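Long-range contacts in peroxide stress regulator PerR, FUR family (Streptococcus pyogenes, PDB 4LMY), which probably senses peroxide as a metal-dependent transcription factor of the Fur family and controls stress genes by binding DNA: residues H4-A9 / M95-V100; S36-S41 / D48-D53; E105-I110 / G142-C147. All blocks are in the same frame, centred on the assembly; numbering follows the deposited sequence.

Contact 1. Residues H4-A9 / M95-V100. With ZN (zinc ion), chain E.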
ATOM      1  N   HIS B   4       7.497 -11.216 -10.832  1.00 33.05           N
ATOM      2  CA  HIS B   4       8.487 -12.248 -10.549  1.00 34.70           C
ATOM      3  C   HIS B   4       8.578 -12.472  -9.044  1.00 31.38           C
ATOM      4  O   HIS B   4       7.927 -11.773  -8.267  1.00 35.33           O
ATOM      5  CB  HIS B   4       9.854 -11.812 -11.078  1.00 37.55           C
ATOM      6  CG  HIS B   4      10.416 -10.614 -10.376  1.00 32.46           C
ATOM      7  ND1 HIS B   4      10.116  -9.323 -10.751  1.00 28.91           N
ATOM      8  CD2 HIS B   4      11.259 -10.513  -9.320  1.00 31.37           C
ATOM      9  CE1 HIS B   4      10.750  -8.476  -9.958  1.00 23.83           C
ATOM     10  NE2 HIS B   4      11.452  -9.174  -9.083  1.00 23.40           N
ATOM     11  N   SER B   5       9.397 -13.436  -8.637  1.00 32.09           N
ATOM     12  CA  SER B   5       9.607 -13.721  -7.221  1.00 30.74           C
ATOM     13  C   SER B   5      11.055 -14.097  -6.926  1.00 36.01           C
ATOM     14  O   SER B   5      11.736 -14.682  -7.767  1.00 35.07           O
ATOM     15  CB  SER B   5       8.681 -14.845  -6.754  1.00 31.06           C
ATOM     16  OG  SER B   5       9.053 -15.304  -5.465  1.00 32.76           O
ATOM     17  N   HIS B   6      11.520 -13.756  -5.730  1.00 32.06           N
ATOM     18  CA  HIS B   6      12.842 -14.173  -5.277  1.00 32.61           C
ATOM     19  C   HIS B   6      12.688 -15.209  -4.173  1.00 31.03           C
ATOM     20  O   HIS B   6      13.648 -15.540  -3.474  1.00 31.97           O
ATOM     21  CB  HIS B   6      13.647 -12.979  -4.766  1.00 30.93           C
ATOM     22  CG  HIS B   6      13.663 -11.814  -5.704  1.00 29.96           C
ATOM     23  ND1 HIS B   6      14.571 -11.697  -6.734  1.00 30.11           N
ATOM     24  CD2 HIS B   6      12.883 -10.709  -5.763  1.00 27.31           C
ATOM     25  CE1 HIS B   6      14.346 -10.573  -7.391  1.00 31.52           C
ATOM     26  NE2 HIS B   6      13.327  -9.953  -6.820  1.00 29.38           N
ATOM     27  N   GLN B   7      11.461 -15.704  -4.026  1.00 32.11           N
ATOM     28  CA  GLN B   7      11.119 -16.730  -3.044  1.00 32.26           C
ATOM     29  C   GLN B   7      11.358 -16.296  -1.596  1.00 29.35           C
ATOM     30  O   GLN B   7      11.592 -17.129  -0.721  1.00 31.81           O
ATOM     31  CB  GLN B   7      11.830 -18.056  -3.352  1.00 42.24           C
ATOM     32  CG  GLN B   7      11.323 -18.760  -4.609  1.00 42.91           C
ATOM     33  CD  GLN B   7      11.761 -18.072  -5.887  1.00 39.62           C
ATOM     34  OE1 GLN B   7      12.944 -17.791  -6.079  1.00 45.62           O
ATOM     35  NE2 GLN B   7      10.808 -17.790  -6.767  1.00 41.57           N
ATOM     36  N   GLN B   8      11.284 -14.990  -1.355  1.00 30.03           N
ATOM     37  CA  GLN B   8      11.330 -14.445  -0.001  1.00 29.06           C
ATOM     38  C   GLN B   8      10.907 -12.982  -0.015  1.00 26.38           C
ATOM     39  O   GLN B   8      10.925 -12.331  -1.060  1.00 27.27           O
ATOM     40  CB  GLN B   8      12.727 -14.579   0.615  1.00 36.71           C
ATOM     41  CG  GLN B   8      13.737 -13.561   0.117  1.00 45.05           C
ATOM     42  CD  GLN B   8      15.100 -13.724   0.768  1.00 49.51           C
ATOM     43  OE1 GLN B   8      16.116 -13.836   0.083  1.00 45.33           O
ATOM     44  NE2 GLN B   8      15.125 -13.736   2.097  1.00 47.00           N
ATOM     45  N   ALA B   9      10.519 -12.471   1.146  1.00 24.68           N
ATOM     46  CA  ALA B   9      10.149 -11.068   1.268  1.00 22.56           C
ATOM     47  C   ALA B   9      11.398 -10.200   1.227  1.00 24.46           C
ATOM     48  O   ALA B   9      12.416 -10.536   1.830  1.00 26.17           O
ATOM     49  CB  ALA B   9       9.384 -10.833   2.556  1.00 25.91           C
ATOM     50  N   MET B  95      11.585   4.354  -7.902  1.00 39.55           N
ATOM     51  CA  MET B  95      10.255   3.751  -7.967  1.00 43.05           C
ATOM     52  C   MET B  95      10.312   2.222  -7.922  1.00 36.65           C
ATOM     53  O   MET B  95       9.317   1.541  -8.176  1.00 44.32           O
ATOM     54  CB  MET B  95       9.475   4.260  -9.192  1.00 50.05           C
ATOM     55  CG  MET B  95       9.662   3.478 -10.493  1.00 55.81           C
ATOM     56  SD  MET B  95      11.371   3.295 -11.029  1.00 55.16           S
ATOM     57  CE  MET B  95      11.217   3.680 -12.772  1.00 54.19           C
ATOM     58  N   GLY B  96      11.483   1.694  -7.569  1.00 37.65           N
ATOM     59  CA  GLY B  96      11.697   0.260  -7.488  1.00 35.42           C
ATOM     60  C   GLY B  96      10.697  -0.473  -6.611  1.00 29.24           C
ATOM     61  O   GLY B  96      10.220   0.055  -5.608  1.00 36.18           O
ATOM     62  N   HIS B  97      10.392  -1.706  -6.997  1.00 25.75           N
ATOM     63  CA  HIS B  97       9.391  -2.515  -6.315  1.00 24.50           C
ATOM     64  C   HIS B  97       9.947  -3.221  -5.082  1.00 25.93           C
ATOM     65  O   HIS B  97      11.135  -3.135  -4.771  1.00 25.28           O
ATOM     66  CB  HIS B  97       8.868  -3.574  -7.278  1.00 24.63           C
ATOM     67  CG  HIS B  97       9.908  -4.573  -7.682  1.00 25.02           C
ATOM     68  ND1 HIS B  97      10.796  -4.346  -8.713  1.00 24.99           N
ATOM     69  CD2 HIS B  97      10.214  -5.791  -7.181  1.00 22.61           C
ATOM     70  CE1 HIS B  97      11.598  -5.388  -8.834  1.00 21.32           C
ATOM     71  NE2 HIS B  97      11.270  -6.279  -7.917  1.00 26.82           N
ATOM     72  N   GLN B  98       9.071  -3.938  -4.388  1.00 25.21           N
ATOM     73  CA  GLN B  98       9.485  -4.789  -3.285  1.00 23.06           C
ATOM     74  C   GLN B  98       8.686  -6.084  -3.350  1.00 19.91           C
ATOM     75  O   GLN B  98       7.825  -6.250  -4.217  1.00 22.81           O
ATOM     76  CB  GLN B  98       9.246  -4.096  -1.942  1.00 23.34           C
ATOM     77  CG  GLN B  98       7.780  -3.939  -1.604  1.00 24.92           C
ATOM     78  CD  GLN B  98       7.551  -3.497  -0.176  1.00 31.00           C
ATOM     79  OE1 GLN B  98       6.467  -3.042   0.166  1.00 34.56           O
ATOM     80  NE2 GLN B  98       8.564  -3.643   0.667  1.00 24.90           N
ATOM     81  N   HIS B  99       8.960  -6.992  -2.426  1.00 21.07           N
ATOM     82  CA  HIS B  99       8.229  -8.250  -2.377  1.00 21.84           C
ATOM     83  C   HIS B  99       7.698  -8.503  -0.976  1.00 21.17           C
ATOM     84  O   HIS B  99       8.446  -8.465  -0.002  1.00 24.25           O
ATOM     85  CB  HIS B  99       9.111  -9.401  -2.854  1.00 22.05           C
ATOM     86  CG  HIS B  99       9.619  -9.214  -4.248  1.00 22.78           C
ATOM     87  ND1 HIS B  99       9.016  -9.789  -5.344  1.00 25.16           N
ATOM     88  CD2 HIS B  99      10.653  -8.482  -4.727  1.00 25.24           C
ATOM     89  CE1 HIS B  99       9.667  -9.435  -6.438  1.00 29.43           C
ATOM     90  NE2 HIS B  99      10.663  -8.639  -6.091  1.00 22.13           N
ATOM     91  N   VAL B 100       6.395  -8.758  -0.899  1.00 18.70           N
ATOM     92  CA  VAL B 100       5.679  -8.847   0.366  1.00 19.73           C
ATOM     93  C   VAL B 100       5.085 -10.240   0.550  1.00 17.78           C
ATOM     94  O   VAL B 100       4.560 -10.827  -0.393  1.00 18.39           O
ATOM     95  CB  VAL B 100       4.537  -7.805   0.408  1.00 19.79           C
ATOM     96  CG1 VAL B 100       3.768  -7.868   1.729  1.00 19.99           C
ATOM     97  CG2 VAL B 100       5.089  -6.406   0.164  1.00 25.25           C
TER
HETATM   98 ZN    ZN E 201      12.316  -8.128  -7.355  1.00 27.31          ZN
HETATM   99  O   HOH W   1       6.958 -11.690  -5.531  1.00 24.64           O
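This contact builds most of the regulatory-type metal site of a Fur-family regulator, filled here by zinc. The loop before helix 12-22 supplies two histidines, H4 and H6. H97, just before strand 98-104, and H99, within it, supply two more. H19 of helix 12-22 completes the set of five imidazoles, and every one binds through NE2. H4 comes first. Its CG sits between the backbone N and the carbonyl carbon (chi1 66°), and NE2 reaches the metal at 2.2 Å. Its ring meets H97 tip to tip, with H4 CE1 3.0 Å from H97 NE2. The edge of the H99 ring points at the H4 face in an offset edge-to-face pair. H4 ND1, on the far side of the ring, is hydrogen-bonded to D2 O, which should fix the ring's rotation. S5 turns away from the partner segment. Its OG accepts from Q7 N at 2.8 Å, an ST turn, and is also hydrogen-bonded to D112. H6 lies within this turn. It has CG beside its backbone N, and NE2 binds zinc at 2.1 Å. The H6 ring presents its edge to one face of H99, with planes 87° apart, and CD2 lies over that face. H6 ND1 is held by E22, a second-shell acidic group that may make the imidazole a stronger ligand. Beyond Q7, the chain returns to the strand. Q8 O approaches H99 CB, and A9 CA makes a CA-H...O contact with H99 O at 3.4 Å. One water links the two segments at the ND1 edge of H99, the nitrogen that does not bind zinc: it donates to H4 O at 2.9 Å and accepts from H99 ND1 at 2.8 Å.

Contact 2. Residues S36-S41 / D48-D53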
ATOM      1  N   SER B  36      20.026   3.846  -0.976  1.00 26.56           N
ATOM      2  CA  SER B  36      19.296   4.230   0.230  1.00 29.73           C
ATOM      3  C   SER B  36      18.859   5.683   0.158  1.00 30.36           C
ATOM      4  O   SER B  36      17.735   6.022   0.530  1.00 34.24           O
ATOM      5  CB  SER B  36      20.152   4.010   1.478  1.00 33.95           C
ATOM      6  OG  SER B  36      20.419   2.636   1.683  1.00 41.06           O
ATOM      7  N   TYR B  37      19.757   6.539  -0.321  1.00 28.97           N
ATOM      8  CA  TYR B  37      19.453   7.955  -0.496  1.00 31.78           C
ATOM      9  C   TYR B  37      18.237   8.147  -1.397  1.00 28.07           C
ATOM     10  O   TYR B  37      17.322   8.900  -1.064  1.00 34.16           O
ATOM     11  CB  TYR B  37      20.659   8.695  -1.083  1.00 30.18           C
ATOM     12  CG  TYR B  37      20.413  10.166  -1.355  1.00 27.96           C
ATOM     13  CD1 TYR B  37      19.899  10.591  -2.575  1.00 28.85           C
ATOM     14  CD2 TYR B  37      20.704  11.128  -0.398  1.00 32.70           C
ATOM     15  CE1 TYR B  37      19.672  11.929  -2.831  1.00 29.16           C
ATOM     16  CE2 TYR B  37      20.481  12.473  -0.646  1.00 31.71           C
ATOM     17  CZ  TYR B  37      19.966  12.866  -1.865  1.00 32.02           C
ATOM     18  OH  TYR B  37      19.743  14.200  -2.124  1.00 32.33           O
ATOM     19  N   MET B  38      18.236   7.461  -2.537  1.00 26.87           N
ATOM     20  CA  MET B  38      17.161   7.581  -3.516  1.00 25.61           C
ATOM     21  C   MET B  38      15.841   7.048  -2.972  1.00 32.72           C
ATOM     22  O   MET B  38      14.780   7.620  -3.222  1.00 33.06           O
ATOM     23  CB  MET B  38      17.527   6.861  -4.815  1.00 26.38           C
ATOM     24  CG  MET B  38      18.661   7.520  -5.591  1.00 31.75           C
ATOM     25  SD  MET B  38      18.326   9.255  -5.943  1.00 34.56           S
ATOM     26  CE  MET B  38      16.848   9.114  -6.944  1.00 35.41           C
ATOM     27  N   ILE B  39      15.916   5.950  -2.227  1.00 30.43           N
ATOM     28  CA  ILE B  39      14.735   5.360  -1.604  1.00 29.95           C
ATOM     29  C   ILE B  39      14.113   6.312  -0.588  1.00 31.91           C
ATOM     30  O   ILE B  39      12.890   6.466  -0.532  1.00 35.75           O
ATOM     31  CB  ILE B  39      15.077   4.018  -0.922  1.00 27.85           C
ATOM     32  CG1 ILE B  39      15.356   2.953  -1.980  1.00 30.05           C
ATOM     33  CG2 ILE B  39      13.943   3.563  -0.007  1.00 33.35           C
ATOM     34  CD1 ILE B  39      15.810   1.645  -1.414  1.00 30.58           C
ATOM     35  N   GLN B  40      14.959   6.962   0.205  1.00 34.89           N
ATOM     36  CA  GLN B  40      14.485   7.850   1.259  1.00 40.49           C
ATOM     37  C   GLN B  40      14.094   9.231   0.743  1.00 46.57           C
ATOM     38  O   GLN B  40      13.376   9.967   1.420  1.00 44.18           O
ATOM     39  CB  GLN B  40      15.539   7.997   2.357  1.00 40.94           C
ATOM     40  CG  GLN B  40      15.835   6.718   3.114  1.00 50.57           C
ATOM     41  CD  GLN B  40      16.498   6.978   4.451  1.00 59.99           C
ATOM     42  OE1 GLN B  40      16.952   8.088   4.727  1.00 69.56           O
ATOM     43  NE2 GLN B  40      16.547   5.955   5.295  1.00 58.73           N
ATOM     44  N   SER B  41      14.569   9.583  -0.448  1.00 36.58           N
ATOM     45  CA  SER B  41      14.342  10.923  -0.982  1.00 39.89           C
ATOM     46  C   SER B  41      12.863  11.221  -1.216  1.00 37.99           C
ATOM     47  O   SER B  41      12.161  10.473  -1.895  1.00 34.55           O
ATOM     48  CB  SER B  41      15.140  11.150  -2.268  1.00 37.79           C
ATOM     49  OG  SER B  41      15.080  12.514  -2.656  1.00 37.26           O
ATOM     50  N   ASP B  48      23.545  16.511  -9.245  1.00 29.25           N
ATOM     51  CA  ASP B  48      24.323  17.427  -8.418  1.00 28.85           C
ATOM     52  C   ASP B  48      23.858  17.406  -6.967  1.00 30.21           C
ATOM     53  O   ASP B  48      24.676  17.428  -6.049  1.00 30.41           O
ATOM     54  CB  ASP B  48      24.250  18.856  -8.961  1.00 34.38           C
ATOM     55  CG  ASP B  48      25.182  19.804  -8.228  1.00 36.06           C
ATOM     56  OD1 ASP B  48      26.414  19.624  -8.330  1.00 46.53           O
ATOM     57  OD2 ASP B  48      24.686  20.732  -7.555  1.00 41.15           O
ATOM     58  N   LYS B  49      22.542  17.365  -6.771  1.00 30.42           N
ATOM     59  CA  LYS B  49      21.962  17.329  -5.431  1.00 34.23           C
ATOM     60  C   LYS B  49      22.402  16.081  -4.677  1.00 29.39           C
ATOM     61  O   LYS B  49      22.822  16.161  -3.522  1.00 34.28           O
ATOM     62  CB  LYS B  49      20.435  17.381  -5.493  1.00 36.19           C
ATOM     63  CG  LYS B  49      19.765  17.196  -4.137  1.00 32.81           C
ATOM     64  CD  LYS B  49      19.116  18.478  -3.650  1.00 42.42           C
ATOM     65  CE  LYS B  49      18.612  18.336  -2.222  1.00 45.09           C
ATOM     66  NZ  LYS B  49      19.661  18.658  -1.212  1.00 43.31           N
ATOM     67  N   ILE B  50      22.297  14.930  -5.337  1.00 27.22           N
ATOM     68  CA  ILE B  50      22.760  13.671  -4.767  1.00 27.79           C
ATOM     69  C   ILE B  50      24.228  13.788  -4.379  1.00 27.36           C
ATOM     70  O   ILE B  50      24.621  13.447  -3.263  1.00 27.23           O
ATOM     71  CB  ILE B  50      22.610  12.511  -5.770  1.00 24.70           C
ATOM     72  CG1 ILE B  50      21.152  12.354  -6.210  1.00 27.04           C
ATOM     73  CG2 ILE B  50      23.142  11.219  -5.171  1.00 24.54           C
ATOM     74  CD1 ILE B  50      20.961  11.375  -7.350  1.00 29.71           C
ATOM     75  N   TYR B  51      25.028  14.288  -5.315  1.00 27.43           N
ATOM     76  CA  TYR B  51      26.455  14.482  -5.104  1.00 25.98           C
ATOM     77  C   TYR B  51      26.739  15.372  -3.896  1.00 29.51           C
ATOM     78  O   TYR B  51      27.556  15.027  -3.046  1.00 29.14           O
ATOM     79  CB  TYR B  51      27.091  15.067  -6.369  1.00 27.98           C
ATOM     80  CG  TYR B  51      28.504  15.569  -6.187  1.00 28.35           C
ATOM     81  CD1 TYR B  51      29.517  14.719  -5.769  1.00 30.52           C
ATOM     82  CD2 TYR B  51      28.826  16.895  -6.450  1.00 36.94           C
ATOM     83  CE1 TYR B  51      30.810  15.176  -5.601  1.00 32.12           C
ATOM     84  CE2 TYR B  51      30.116  17.361  -6.289  1.00 38.44           C
ATOM     85  CZ  TYR B  51      31.105  16.496  -5.864  1.00 38.10           C
ATOM     86  OH  TYR B  51      32.392  16.954  -5.701  1.00 46.60           O
ATOM     87  N   ARG B  52      26.054  16.508  -3.818  1.00 31.25           N
ATOM     88  CA  ARG B  52      26.268  17.454  -2.724  1.00 36.51           C
ATOM     89  C   ARG B  52      25.843  16.903  -1.363  1.00 37.57           C
ATOM     90  O   ARG B  52      26.493  17.169  -0.350  1.00 41.49           O
ATOM     91  CB  ARG B  52      25.558  18.784  -3.003  1.00 35.99           C
ATOM     92  CG  ARG B  52      26.273  19.668  -4.015  1.00 43.18           C
ATOM     93  CD  ARG B  52      25.618  21.040  -4.135  1.00 49.56           C
ATOM     94  NE  ARG B  52      24.396  21.011  -4.937  1.00 54.49           N
ATOM     95  CZ  ARG B  52      23.167  20.978  -4.432  1.00 53.95           C
ATOM     96  NH1 ARG B  52      22.986  20.971  -3.117  1.00 53.99           N
ATOM     97  NH2 ARG B  52      22.118  20.955  -5.242  1.00 57.52           N
ATOM     98  N   ASP B  53      24.759  16.134  -1.340  1.00 36.57           N
ATOM     99  CA  ASP B  53      24.228  15.603  -0.087  1.00 31.02           C
ATOM    100  C   ASP B  53      25.064  14.461   0.487  1.00 37.48           C
ATOM    101  O   ASP B  53      25.160  14.307   1.704  1.00 35.40           O
ATOM    102  CB  ASP B  53      22.775  15.151  -0.257  1.00 36.68           C
ATOM    103  CG  ASP B  53      21.806  16.312  -0.304  1.00 37.21           C
ATOM    104  OD1 ASP B  53      22.218  17.446   0.023  1.00 43.50           O
ATOM    105  OD2 ASP B  53      20.629  16.092  -0.657  1.00 35.48           O
TER
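The Y37 ring meets its partners mostly around its rim. D53 OD2 lies at the edge, in the ring plane, and M38 SD is also at the edge within the same segment. I50 CG1 comes in obliquely, 3.7 Å from Y37 CE1. The second flat group, the R52 guanidinium, has K49 CA over one face, offset toward the rim. At its edge is D48 OD2, 2.6 Å from R52 NE in a salt bridge along the helix. That oxygen is met from above the D48 carboxylate plane. Y37 carries the contact. Its CG is anti to the backbone N (chi1 178°), so the ring extends straight across to helix 47-54. The hydroxyl donates to D53 OD2, with OH and OD2 2.6 Å apart. OD2 uses its anti lone pair here and its syn lone pair for K49 NZ, 2.8 Å away in a salt bridge. Two donors thus grip one oxygen. The lysine charge may stabilise the carboxylate as an anion. The ring and carboxylate planes stand 53° apart, and D53 CB also touches Y37 CE2. K49 bends at chi2 and chi4 to bring its amine over, and its CG passes beside Y37 OH. On the buried side, M38 folds at chi2 and chi3 and sets SD 3.7 Å from I50 CD1, crossing it at about a right angle. P45 packs against Y37, M38 and I50, while V66 and L70 of helix 63-75 also pack on I50. The axes of the short helical segments come no closer than 11.6 Å and make an angle of 115°, so side chains bridge the gap. This is helix packing within the N-terminal winged-helix DNA-binding domain of a Fur-family regulator, joining helices 29-40 and 47-54.

Contact 3. Residues E105-I110 / G142-C147. With ZN (zinc ion), chain F.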
ATOM      1  N   GLU B 105      -3.903 -17.629   7.280  1.00 20.81           N
ATOM      2  CA  GLU B 105      -4.356 -17.576   8.663  1.00 24.69           C
ATOM      3  C   GLU B 105      -4.617 -18.970   9.223  1.00 25.01           C
ATOM      4  O   GLU B 105      -4.492 -19.196  10.426  1.00 28.75           O
ATOM      5  CB  GLU B 105      -5.636 -16.746   8.762  1.00 26.59           C
ATOM      6  CG  GLU B 105      -5.536 -15.356   8.163  1.00 27.27           C
ATOM      7  CD  GLU B 105      -5.459 -14.273   9.217  1.00 33.18           C
ATOM      8  OE1 GLU B 105      -6.048 -13.194   8.997  1.00 33.56           O
ATOM      9  OE2 GLU B 105      -4.811 -14.497  10.259  1.00 35.88           O
ATOM     10  N   ILE B 106      -4.977 -19.901   8.346  1.00 21.88           N
ATOM     11  CA  ILE B 106      -5.357 -21.248   8.765  1.00 25.73           C
ATOM     12  C   ILE B 106      -4.191 -22.238   8.849  1.00 28.78           C
ATOM     13  O   ILE B 106      -4.036 -22.931   9.856  1.00 31.86           O
ATOM     14  CB  ILE B 106      -6.458 -21.826   7.848  1.00 25.66           C
ATOM     15  CG1 ILE B 106      -7.706 -20.936   7.900  1.00 23.58           C
ATOM     16  CG2 ILE B 106      -6.790 -23.254   8.242  1.00 29.47           C
ATOM     17  CD1 ILE B 106      -8.846 -21.412   7.019  1.00 21.94           C
ATOM     18  N   CYS B 107      -3.374 -22.308   7.800  1.00 23.53           N
ATOM     19  CA  CYS B 107      -2.318 -23.320   7.742  1.00 22.96           C
ATOM     20  C   CYS B 107      -0.908 -22.748   7.864  1.00 26.44           C
ATOM     21  O   CYS B 107       0.047 -23.492   8.084  1.00 26.80           O
ATOM     22  CB  CYS B 107      -2.435 -24.161   6.466  1.00 25.61           C
ATOM     23  SG  CYS B 107      -1.909 -23.314   4.957  1.00 25.96           S
ATOM     24  N   GLY B 108      -0.780 -21.432   7.718  1.00 21.62           N
ATOM     25  CA  GLY B 108       0.502 -20.768   7.879  1.00 22.86           C
ATOM     26  C   GLY B 108       1.372 -20.741   6.637  1.00 26.74           C
ATOM     27  O   GLY B 108       2.488 -20.216   6.665  1.00 30.03           O
ATOM     28  N   LYS B 109       0.865 -21.302   5.544  1.00 23.34           N
ATOM     29  CA  LYS B 109       1.614 -21.323   4.296  1.00 21.99           C
ATOM     30  C   LYS B 109       1.846 -19.907   3.791  1.00 27.59           C
ATOM     31  O   LYS B 109       0.954 -19.058   3.850  1.00 23.21           O
ATOM     32  CB  LYS B 109       0.894 -22.160   3.237  1.00 26.10           C
ATOM     33  CG  LYS B 109       1.748 -22.480   2.025  1.00 34.91           C
ATOM     34  CD  LYS B 109       1.232 -23.705   1.286  1.00 49.67           C
ATOM     35  CE  LYS B 109       2.148 -24.065   0.124  1.00 59.49           C
ATOM     36  NZ  LYS B 109       2.000 -25.489  -0.294  1.00 57.95           N
ATOM     37  N   ILE B 110       3.056 -19.665   3.302  1.00 23.17           N
ATOM     38  CA  ILE B 110       3.464 -18.339   2.866  1.00 24.43           C
ATOM     39  C   ILE B 110       3.639 -18.271   1.357  1.00 25.42           C
ATOM     40  O   ILE B 110       4.271 -19.136   0.751  1.00 29.84           O
ATOM     41  CB  ILE B 110       4.793 -17.922   3.529  1.00 24.95           C
ATOM     42  CG1 ILE B 110       4.641 -17.881   5.051  1.00 29.54           C
ATOM     43  CG2 ILE B 110       5.253 -16.571   3.003  1.00 29.75           C
ATOM     44  CD1 ILE B 110       5.921 -17.528   5.783  1.00 31.66           C
ATOM     45  N   GLY B 142      -4.284 -13.933   4.762  1.00 18.51           N
ATOM     46  CA  GLY B 142      -5.396 -14.389   3.956  1.00 20.34           C
ATOM     47  C   GLY B 142      -5.617 -15.879   4.064  1.00 18.40           C
ATOM     48  O   GLY B 142      -5.050 -16.537   4.929  1.00 21.02           O
ATOM     49  N   ILE B 143      -6.461 -16.402   3.186  1.00 19.46           N
ATOM     50  CA  ILE B 143      -6.710 -17.833   3.127  1.00 18.75           C
ATOM     51  C   ILE B 143      -6.144 -18.356   1.813  1.00 20.21           C
ATOM     52  O   ILE B 143      -6.526 -17.891   0.739  1.00 20.66           O
ATOM     53  CB  ILE B 143      -8.215 -18.139   3.198  1.00 20.55           C
ATOM     54  CG1 ILE B 143      -8.867 -17.375   4.355  1.00 21.54           C
ATOM     55  CG2 ILE B 143      -8.454 -19.638   3.338  1.00 25.17           C
ATOM     56  CD1 ILE B 143      -8.329 -17.753   5.716  1.00 27.71           C
ATOM     57  N   CYS B 144      -5.225 -19.311   1.901  1.00 22.24           N
ATOM     58  CA  CYS B 144      -4.611 -19.893   0.709  1.00 21.60           C
ATOM     59  C   CYS B 144      -5.644 -20.691  -0.096  1.00 23.42           C
ATOM     60  O   CYS B 144      -6.649 -21.134   0.458  1.00 21.75           O
ATOM     61  CB  CYS B 144      -3.406 -20.766   1.093  1.00 19.62           C
ATOM     62  SG  CYS B 144      -3.813 -22.384   1.828  1.00 23.42           S
ATOM     63  N   PRO B 145      -5.415 -20.846  -1.414  1.00 23.19           N
ATOM     64  CA  PRO B 145      -6.343 -21.591  -2.275  1.00 22.92           C
ATOM     65  C   PRO B 145      -6.711 -22.974  -1.723  1.00 23.59           C
ATOM     66  O   PRO B 145      -7.876 -23.364  -1.797  1.00 23.79           O
ATOM     67  CB  PRO B 145      -5.565 -21.719  -3.586  1.00 23.70           C
ATOM     68  CG  PRO B 145      -4.737 -20.471  -3.629  1.00 24.04           C
ATOM     69  CD  PRO B 145      -4.347 -20.194  -2.197  1.00 24.05           C
ATOM     70  N   ASP B 146      -5.743 -23.690  -1.161  1.00 26.21           N
ATOM     71  CA  ASP B 146      -6.005 -25.026  -0.632  1.00 25.48           C
ATOM     72  C   ASP B 146      -6.944 -24.995   0.572  1.00 26.07           C
ATOM     73  O   ASP B 146      -7.808 -25.861   0.714  1.00 28.71           O
ATOM     74  CB  ASP B 146      -4.701 -25.749  -0.280  1.00 29.89           C
ATOM     75  CG  ASP B 146      -3.978 -26.272  -1.508  1.00 37.42           C
ATOM     76  OD1 ASP B 146      -4.614 -26.375  -2.577  1.00 38.91           O
ATOM     77  OD2 ASP B 146      -2.774 -26.589  -1.401  1.00 35.30           O
ATOM     78  N   CYS B 147      -6.781 -23.995   1.432  1.00 23.53           N
ATOM     79  CA  CYS B 147      -7.629 -23.873   2.613  1.00 26.27           C
ATOM     80  C   CYS B 147      -9.029 -23.380   2.261  1.00 24.99           C
ATOM     81  O   CYS B 147      -9.990 -23.673   2.969  1.00 27.46           O
ATOM     82  CB  CYS B 147      -6.987 -22.961   3.663  1.00 22.72           C
ATOM     83  SG  CYS B 147      -5.714 -23.774   4.662  1.00 25.54           S
TER
HETATM   84 ZN    ZN F 202      -3.873 -22.384   4.091  1.00 23.66          ZN
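The tight part of this contact is centred on zinc. C107 SG and C144 SG each bind the metal at 2.3 Å, and C147 SG does so at 2.4 Å. C107 SG and C144 SG are 3.8 Å apart, neighbouring corners of the zinc's coordination shell. In both residues SG lies between the backbone N and the carbonyl carbon, whereas in C147 it is anti to the carbonyl carbon. Backbone N-H groups approach two sulfurs and may temper their negative charge. K109 N donates to C107 SG at 3.5 Å, and C147 N makes a weak capping bond to C144 SG at the N-cap of helix 145-148. Beside the metal, I106 covers C147 with CG2, and its CG1 meets I143 CD1 at 3.9 Å. E105 N donates to G142 O at 2.8 Å, nearly along the C=O axis, and so fixes the start of the turn next to the strand. With C104 as fourth ligand, this is the Cys4 zinc site of Fur-family proteins: two CxxC pairs, one running from the end of strand 98-104 (C104) into the turn that follows (C107), the other after strand 140-143. The sheet continues into the second subunit, because G142 and I143 pair with an antiparallel strand there. E105 turns its carboxylate to the same interface, where it meets T134 and R135 of the second subunit. The opposite end is looser. K109 is exposed and extended, and its NZ stays 5.0 Å from D146 OD2, with opposite charges but no salt bridge. P145 and D146 are also exposed, although P145 packs on G130 of the second subunit.

In the fold
Contacts 1 and 3 each enclose a zinc ion and share one sheet, since strands 98-104 and 140-143 are neighbours in it. Their centres are 20 Å apart, and their nearest atoms are about 7 Å apart without touching. Strand 98-104 connects the sites: H99 lies near its start, and C104 at its end leads into 105-110. Contact 2 falls within the chain between 4-9 and 95-100. Its centre is 23 Å from that of contact 1 but 41 Å from that of contact 3, on the other side of the chain's centre. The histidine site thus sits between the DNA-binding helices and the cysteine site near the dimer interface, consistent with metal-dependent control of domain arrangement.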